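Local structure of putative Glycosidase (Bacteroides thetaiotaomicron, 3R67) at residues G22-V27 with R345-V350; A165-G170 with W220-D225; E238-S243 with R300-F305. The protein is a putative glycosidase of the beta-fructosidase clan, probably built as a five-bladed beta-propeller. One frame throughout, in Å; residues are numbered along the deposited sequence.

Contact 1 (G22-V27 with R345-V350)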
# COMPACT_ATOMS: atom_id res chain seq x y z
N GLY A 22 -23.95 -1.43 -1.78
CA GLY A 22 -23.97 -2.82 -2.23
C GLY A 22 -22.77 -3.29 -3.01
O GLY A 22 -22.87 -4.29 -3.71
N ILE A 23 -21.61 -2.64 -2.87
CA ILE A 23 -20.42 -2.96 -3.65
C ILE A 23 -19.37 -3.78 -2.87
O ILE A 23 -18.75 -4.68 -3.46
CB ILE A 23 -19.79 -1.61 -4.14
CG1 ILE A 23 -20.69 -0.94 -5.20
CG2 ILE A 23 -18.36 -1.74 -4.67
CD1 ILE A 23 -21.03 -1.77 -6.50
N ASN A 24 -19.14 -3.47 -1.58
CA ASN A 24 -18.08 -4.09 -0.80
C ASN A 24 -18.52 -5.38 -0.09
O ASN A 24 -19.66 -5.47 0.36
CB ASN A 24 -17.55 -3.09 0.23
CG ASN A 24 -16.86 -1.93 -0.42
OD1 ASN A 24 -16.09 -2.10 -1.36
ND2 ASN A 24 -17.04 -0.73 0.13
N PRO A 25 -17.63 -6.40 0.03
CA PRO A 25 -16.23 -6.44 -0.47
C PRO A 25 -16.16 -6.63 -1.97
O PRO A 25 -16.97 -7.31 -2.57
CB PRO A 25 -15.63 -7.65 0.26
CG PRO A 25 -16.79 -8.55 0.53
CD PRO A 25 -18.00 -7.66 0.71
N ILE A 26 -15.18 -6.00 -2.58
CA ILE A 26 -14.96 -6.17 -4.01
C ILE A 26 -14.14 -7.47 -4.25
O ILE A 26 -14.26 -8.04 -5.33
CB ILE A 26 -14.29 -4.93 -4.66
CG1 ILE A 26 -12.88 -4.64 -4.10
CG2 ILE A 26 -15.20 -3.70 -4.51
CD1 ILE A 26 -11.98 -3.87 -5.02
N VAL A 27 -13.32 -7.93 -3.29
CA VAL A 27 -12.51 -9.15 -3.38
C VAL A 27 -12.63 -9.89 -2.04
O VAL A 27 -12.45 -9.29 -0.98
CB VAL A 27 -11.01 -8.93 -3.78
CG1 VAL A 27 -10.30 -10.27 -4.01
CG2 VAL A 27 -10.88 -8.07 -5.03
N ARG A 345 -10.60 -8.98 3.63
CA ARG A 345 -11.33 -8.57 2.43
C ARG A 345 -10.70 -7.32 1.79
O ARG A 345 -9.86 -6.67 2.41
CB ARG A 345 -12.82 -8.28 2.76
CG ARG A 345 -13.63 -9.42 3.40
CD ARG A 345 -13.79 -10.64 2.50
NE ARG A 345 -14.57 -11.70 3.15
CZ ARG A 345 -14.05 -12.69 3.88
NH1 ARG A 345 -12.74 -12.77 4.07
NH2 ARG A 345 -14.84 -13.60 4.42
N VAL A 346 -11.11 -7.02 0.56
CA VAL A 346 -10.72 -5.81 -0.19
C VAL A 346 -11.98 -5.00 -0.37
O VAL A 346 -13.01 -5.56 -0.74
CB VAL A 346 -10.00 -6.07 -1.54
CG1 VAL A 346 -9.63 -4.76 -2.24
CG2 VAL A 346 -8.75 -6.93 -1.36
N ALA A 347 -11.92 -3.70 -0.10
CA ALA A 347 -13.08 -2.82 -0.27
C ALA A 347 -12.66 -1.52 -0.95
O ALA A 347 -11.47 -1.23 -1.08
CB ALA A 347 -13.75 -2.55 1.08
N VAL A 348 -13.65 -0.75 -1.42
CA VAL A 348 -13.44 0.54 -2.09
C VAL A 348 -14.32 1.62 -1.41
O VAL A 348 -15.41 1.33 -0.90
CB VAL A 348 -13.71 0.45 -3.64
CG1 VAL A 348 -15.16 0.06 -3.96
CG2 VAL A 348 -13.32 1.73 -4.37
N ALA A 349 -13.79 2.85 -1.37
CA ALA A 349 -14.43 4.10 -0.97
C ALA A 349 -14.27 5.09 -2.13
O ALA A 349 -13.27 5.03 -2.84
CB ALA A 349 -13.84 4.64 0.33
N VAL A 350 -15.28 5.94 -2.37
CA VAL A 350 -15.27 6.87 -3.51
C VAL A 350 -15.33 8.29 -3.01
O VAL A 350 -16.12 8.62 -2.12
CB VAL A 350 -16.45 6.59 -4.50
CG1 VAL A 350 -16.35 7.48 -5.75
CG2 VAL A 350 -16.51 5.11 -4.91
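Asn-24 lays its carboxamide over Ala-347 and along the backbone of Val-348, with CG 3.5 Å from the CB of Ala-347. CG, anti to the carbonyl carbon (chi1 -66°), turns the amide toward strand 345-351. Its OD1 accepts from the N of Val-348 at 2.8 Å, the donor above the carbonyl plane, while ND2 gives a nearly straight bond (171°) to Val-348 O at 2.8 Å, in the plane of both groups. After the cis peptide before Pro-25, Ile-26 N bonds to Val-346 O at 2.9 Å, Val-27 N reaches the same oxygen weakly, and Val-346 N returns a bond to Val-27 O at 3.1 Å. Ile-26 and Val-27 thus both oppose Val-346, a classic beta bulge. Ile-26 straddles two valines of the strand, its CG1 3.7 Å from Val-346 CG1 and its CG2 beside Val-348 CG1. Strand 345-351, outermost in its three-stranded sheet, pairs with strand 334-341 along one edge, and segment 22-27 lies along the other; this joining of the N-terminal region to the last strand is consistent with closure of a beta-propeller. Phe-312 of helix 311-314 touches Asn-24, and Val-27 and Val-346 lean on strand 50-59.

Contact 2 (A165-G170 with W220-D225)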
# COMPACT_ATOMS: atom_id res chain seq x y z
N ALA A 165 18.98 -1.65 -1.57
CA ALA A 165 20.11 -2.58 -1.65
C ALA A 165 21.45 -1.88 -1.85
O ALA A 165 22.40 -2.26 -1.16
CB ALA A 165 19.91 -3.56 -2.79
N LYS A 166 21.55 -0.89 -2.76
CA LYS A 166 22.83 -0.25 -3.10
C LYS A 166 23.15 1.03 -2.31
O LYS A 166 24.33 1.35 -2.19
CB LYS A 166 22.85 0.12 -4.60
CG LYS A 166 22.85 -1.10 -5.53
CD LYS A 166 22.98 -0.70 -6.98
CE LYS A 166 22.88 -1.87 -7.94
NZ LYS A 166 21.55 -2.53 -7.90
N ALA A 167 22.14 1.75 -1.80
CA ALA A 167 22.32 3.02 -1.07
C ALA A 167 23.38 2.92 0.02
O ALA A 167 23.40 1.94 0.76
CB ALA A 167 21.01 3.47 -0.44
N TYR A 168 24.27 3.94 0.09
CA TYR A 168 25.35 4.11 1.08
C TYR A 168 26.17 2.80 1.26
O TYR A 168 26.33 2.31 2.38
CB TYR A 168 24.75 4.55 2.43
CG TYR A 168 23.80 5.72 2.31
CD1 TYR A 168 24.28 7.01 2.10
CD2 TYR A 168 22.43 5.55 2.45
CE1 TYR A 168 23.41 8.10 1.99
CE2 TYR A 168 21.55 6.62 2.35
CZ TYR A 168 22.05 7.90 2.12
OH TYR A 168 21.20 8.98 2.02
N GLY A 169 26.67 2.26 0.14
CA GLY A 169 27.47 1.04 0.11
C GLY A 169 26.79 -0.22 0.62
O GLY A 169 27.48 -1.13 1.12
N GLY A 170 25.46 -0.28 0.51
CA GLY A 170 24.65 -1.42 0.91
C GLY A 170 24.36 -1.52 2.40
O GLY A 170 24.09 -2.61 2.91
N TRP A 220 16.71 3.14 -4.65
CA TRP A 220 16.22 4.21 -3.79
C TRP A 220 17.21 4.47 -2.68
O TRP A 220 17.81 3.55 -2.14
CB TRP A 220 14.83 3.86 -3.24
CG TRP A 220 13.79 3.82 -4.31
CD1 TRP A 220 13.49 2.76 -5.13
CD2 TRP A 220 12.96 4.90 -4.74
NE1 TRP A 220 12.51 3.12 -6.02
CE2 TRP A 220 12.18 4.44 -5.82
CE3 TRP A 220 12.78 6.23 -4.30
CZ2 TRP A 220 11.23 5.24 -6.46
CZ3 TRP A 220 11.86 7.03 -4.95
CH2 TRP A 220 11.09 6.53 -6.01
N GLU A 221 17.36 5.75 -2.33
CA GLU A 221 18.29 6.20 -1.31
C GLU A 221 17.55 6.89 -0.13
O GLU A 221 17.09 8.03 -0.30
CB GLU A 221 19.31 7.15 -1.95
CG GLU A 221 20.40 7.62 -1.00
CD GLU A 221 21.31 8.66 -1.61
OE1 GLU A 221 20.90 9.84 -1.67
OE2 GLU A 221 22.45 8.30 -1.99
N PRO A 222 17.43 6.24 1.06
CA PRO A 222 16.78 6.90 2.21
C PRO A 222 17.51 8.17 2.63
O PRO A 222 18.74 8.19 2.68
CB PRO A 222 16.87 5.84 3.32
CG PRO A 222 17.07 4.54 2.61
CD PRO A 222 17.91 4.88 1.41
N MSE A 223 16.75 9.24 2.93
CA MSE A 223 17.37 10.50 3.34
C MSE A 223 17.75 10.42 4.80
O MSE A 223 16.98 9.90 5.61
CB MSE A 223 16.45 11.69 3.08
CG MSE A 223 16.25 11.95 1.58
SE MSE A 223 15.13 13.46 1.21
CE MSE A 223 16.30 14.85 1.94
N LEU A 224 18.98 10.87 5.11
CA LEU A 224 19.55 10.78 6.45
C LEU A 224 19.75 12.15 7.08
O LEU A 224 19.92 13.13 6.37
CB LEU A 224 20.90 10.04 6.40
CG LEU A 224 20.97 8.66 5.71
CD1 LEU A 224 22.38 8.12 5.73
CD2 LEU A 224 20.03 7.64 6.36
N ASP A 225 19.72 12.21 8.43
CA ASP A 225 19.99 13.43 9.18
C ASP A 225 21.53 13.60 9.33
O ASP A 225 22.29 12.78 8.82
CB ASP A 225 19.26 13.43 10.55
CG ASP A 225 19.66 12.37 11.57
OD1 ASP A 225 20.77 11.80 11.44
OD2 ASP A 225 18.90 12.17 12.54
O HOH W 1 19.78 1.80 -3.34
O HOH W 2 21.08 11.32 3.27
O HOH W 3 23.88 5.95 -1.74
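The hydroxyl of Tyr-168 is held twice: it donates to the O of Pro-222 at 2.7 Å, tilted 21° from the carbonyl plane, and accepts from a water, also at 2.7 Å, which in turn takes the N-H of Leu-224. Donating one bond and accepting another, the phenol is fixed at its tip, Pro-222 O sitting at the ring edge. Leu-224 meets the ring tip to tip and puts CD1 over one face in a CH-pi contact, 3.8 Å from the centroid. CG anti to the backbone N (chi1 -176°) and an extended chain carry Glu-221 past the hydroxyl end, roughly at right angles to the tyrosine, its CG 3.4 Å from Tyr-168 OH and its carboxylate turned only 18° from the ring plane. A second water, on the ring face opposite Leu-224, accepts from Tyr-168 N and donates to Glu-221 OE2. Ala-167 packs on the start of segment 220-225, its CB 3.6 Å from Trp-220 O and 3.9 Å from Pro-222 CD, while a third water lies between Ala-167 N and Trp-220 O, accepting from the former. Segment 165-170, a loop ending in a short, weakly bonded helix, thereby rests on the short strand 221-222, which pairs with strand 210-214; Trp-220, pointing away, packs on Tyr-200 and Met-202 of strand 199-204.

Contact 3 (E238-S243 with R300-F305). With EDO (1,2-ethanediol), chain F.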
# COMPACT_ATOMS: atom_id res chain seq x y z
N GLU A 238 1.52 10.34 20.54
CA GLU A 238 0.89 9.89 21.78
C GLU A 238 -0.49 10.54 21.93
O GLU A 238 -0.64 11.73 21.63
CB GLU A 238 1.80 10.25 22.97
CG GLU A 238 1.37 9.66 24.30
CD GLU A 238 2.32 9.87 25.46
OE1 GLU A 238 3.09 10.86 25.46
OE2 GLU A 238 2.29 9.03 26.39
N GLY A 239 -1.48 9.74 22.33
CA GLY A 239 -2.86 10.20 22.53
C GLY A 239 -3.67 10.42 21.26
O GLY A 239 -4.80 10.88 21.35
N LYS A 240 -3.10 10.11 20.07
CA LYS A 240 -3.77 10.20 18.76
C LYS A 240 -4.02 8.81 18.19
O LYS A 240 -3.42 7.83 18.66
CB LYS A 240 -2.94 11.05 17.76
CG LYS A 240 -2.68 12.52 18.11
CD LYS A 240 -3.89 13.42 17.95
CE LYS A 240 -3.54 14.88 18.07
NZ LYS A 240 -3.13 15.26 19.45
N PHE A 241 -4.87 8.72 17.13
CA PHE A 241 -5.20 7.47 16.44
C PHE A 241 -3.94 6.81 15.83
O PHE A 241 -3.95 5.61 15.63
CB PHE A 241 -6.23 7.73 15.33
CG PHE A 241 -5.69 8.45 14.11
CD1 PHE A 241 -5.52 9.83 14.12
CD2 PHE A 241 -5.35 7.75 12.95
CE1 PHE A 241 -5.04 10.49 12.99
CE2 PHE A 241 -4.82 8.41 11.84
CZ PHE A 241 -4.70 9.78 11.86
N ASP A 242 -2.92 7.60 15.48
CA ASP A 242 -1.67 7.10 14.88
C ASP A 242 -0.56 7.09 15.96
O ASP A 242 0.58 7.49 15.70
CB ASP A 242 -1.28 7.97 13.66
CG ASP A 242 -1.04 9.46 13.90
OD1 ASP A 242 -1.39 9.95 15.00
OD2 ASP A 242 -0.54 10.14 12.98
N SER A 243 -0.90 6.62 17.17
CA SER A 243 -0.02 6.59 18.34
C SER A 243 0.93 5.39 18.34
O SER A 243 1.95 5.46 19.01
CB SER A 243 -0.85 6.56 19.62
OG SER A 243 -1.94 5.66 19.54
N ARG A 300 -1.38 18.12 9.14
CA ARG A 300 -1.72 16.73 9.38
C ARG A 300 -3.05 16.64 10.11
O ARG A 300 -3.38 17.53 10.89
CB ARG A 300 -0.57 16.13 10.21
CG ARG A 300 -0.60 14.66 10.53
CD ARG A 300 0.70 14.42 11.25
NE ARG A 300 0.85 13.05 11.72
CZ ARG A 300 1.85 12.66 12.48
NH1 ARG A 300 2.77 13.53 12.88
NH2 ARG A 300 1.93 11.39 12.89
N LEU A 301 -3.85 15.59 9.83
CA LEU A 301 -5.14 15.40 10.49
C LEU A 301 -4.92 14.88 11.90
O LEU A 301 -4.10 14.00 12.10
CB LEU A 301 -6.04 14.44 9.69
CG LEU A 301 -6.42 14.78 8.22
CD1 LEU A 301 -7.44 13.76 7.69
CD2 LEU A 301 -7.01 16.21 8.08
N ASP A 302 -5.65 15.44 12.88
CA ASP A 302 -5.54 15.04 14.29
C ASP A 302 -6.56 13.93 14.61
O ASP A 302 -6.46 13.25 15.65
CB ASP A 302 -5.72 16.26 15.21
CG ASP A 302 -4.55 17.23 15.09
OD1 ASP A 302 -3.48 16.83 14.56
OD2 ASP A 302 -4.69 18.40 15.54
N LYS A 303 -7.50 13.71 13.68
CA LYS A 303 -8.52 12.67 13.71
C LYS A 303 -8.51 11.93 12.39
O LYS A 303 -8.24 12.54 11.36
CB LYS A 303 -9.93 13.24 13.99
CG LYS A 303 -10.18 13.60 15.44
CD LYS A 303 -11.61 14.06 15.65
CE LYS A 303 -12.13 13.80 17.05
NZ LYS A 303 -11.32 14.46 18.10
N PRO A 304 -8.78 10.61 12.40
CA PRO A 304 -8.76 9.87 11.12
C PRO A 304 -9.91 10.27 10.19
O PRO A 304 -10.98 10.62 10.69
CB PRO A 304 -8.88 8.42 11.55
CG PRO A 304 -9.51 8.46 12.91
CD PRO A 304 -9.07 9.72 13.54
N PHE A 305 -9.70 10.22 8.85
CA PHE A 305 -10.76 10.55 7.88
C PHE A 305 -11.55 9.30 7.53
O PHE A 305 -12.67 9.39 7.03
CB PHE A 305 -10.18 11.20 6.61
CG PHE A 305 -9.49 10.27 5.64
CD1 PHE A 305 -8.16 9.92 5.82
CD2 PHE A 305 -10.16 9.79 4.52
CE1 PHE A 305 -7.51 9.08 4.91
CE2 PHE A 305 -9.51 8.93 3.62
CZ PHE A 305 -8.19 8.58 3.82
C1 EDO F . 6.10 14.33 13.03
O1 EDO F . 5.40 13.81 14.18
C2 EDO F . 7.49 14.89 13.32
O2 EDO F . 8.39 13.86 13.79
O HOH W 4 -6.81 10.99 16.98
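Phe-241 starts against Pro-304, its CB 3.9 Å from the proline CD, and the two side chains run past each other in opposite directions. CG lies between the backbone N and the carbonyl carbon (chi1 73°), which brings the ring over the pyrrolidine: CD1 comes to 3.6 Å from Pro-304 CD, which makes a CH-pi contact over that face, while CD2 and CE2 pass near Pro-304 CB. CE1, at the ring edge, lies 3.7 Å from the O of Leu-301, near the ring plane, and CZ ends near Pro-304 CA. A water beside the ring accepts from Phe-241 N and donates to Asp-302 O, whose carboxylate is salt-bridged to Arg-237. The type I turn from Lys-240 to Ser-243, which precedes strand 245-255, is thus packed on the loop after strand 297-300. On the other flank Asp-242 and Arg-300 meet tip to tip in a salt bridge, their planes 76° apart; of Arg-300 only NH2 bonds to the carboxylate, reaching OD2 at 2.8 Å from above its plane. Arg-300 NH1 holds the O1 of 1,2-ethanediol at 2.9 Å, which Thr-235 also binds. Tyr-263 hydrogen-bonds to OD2 of the buried Asp-242 and Arg-237 bridges to OD1; Arg-300 and Arg-237 would be expected to stabilise its negative charge, which may offset the repulsion between these two like charges.

The three contacts lie apart in one chain and none touches another. Contact 1 joins residues 318 positions apart, so that contacts 2 and 3 both fall inside the loop it closes, one after the other along the sequence. Contacts 1 and 2 sit on opposite sides of the chain's centre, their own centres 37 Å apart, whereas contact 3 comes nearer to contact 1, with nearest atoms about 7 Å apart and centres 24 Å apart. Contacts 2 and 3 are separated by 30 Å between centres. Contact 3 includes a bound 1,2-ethanediol, probably from the crystallisation liquor, and a second one lies about 5 Å from the side chain of Pro-304.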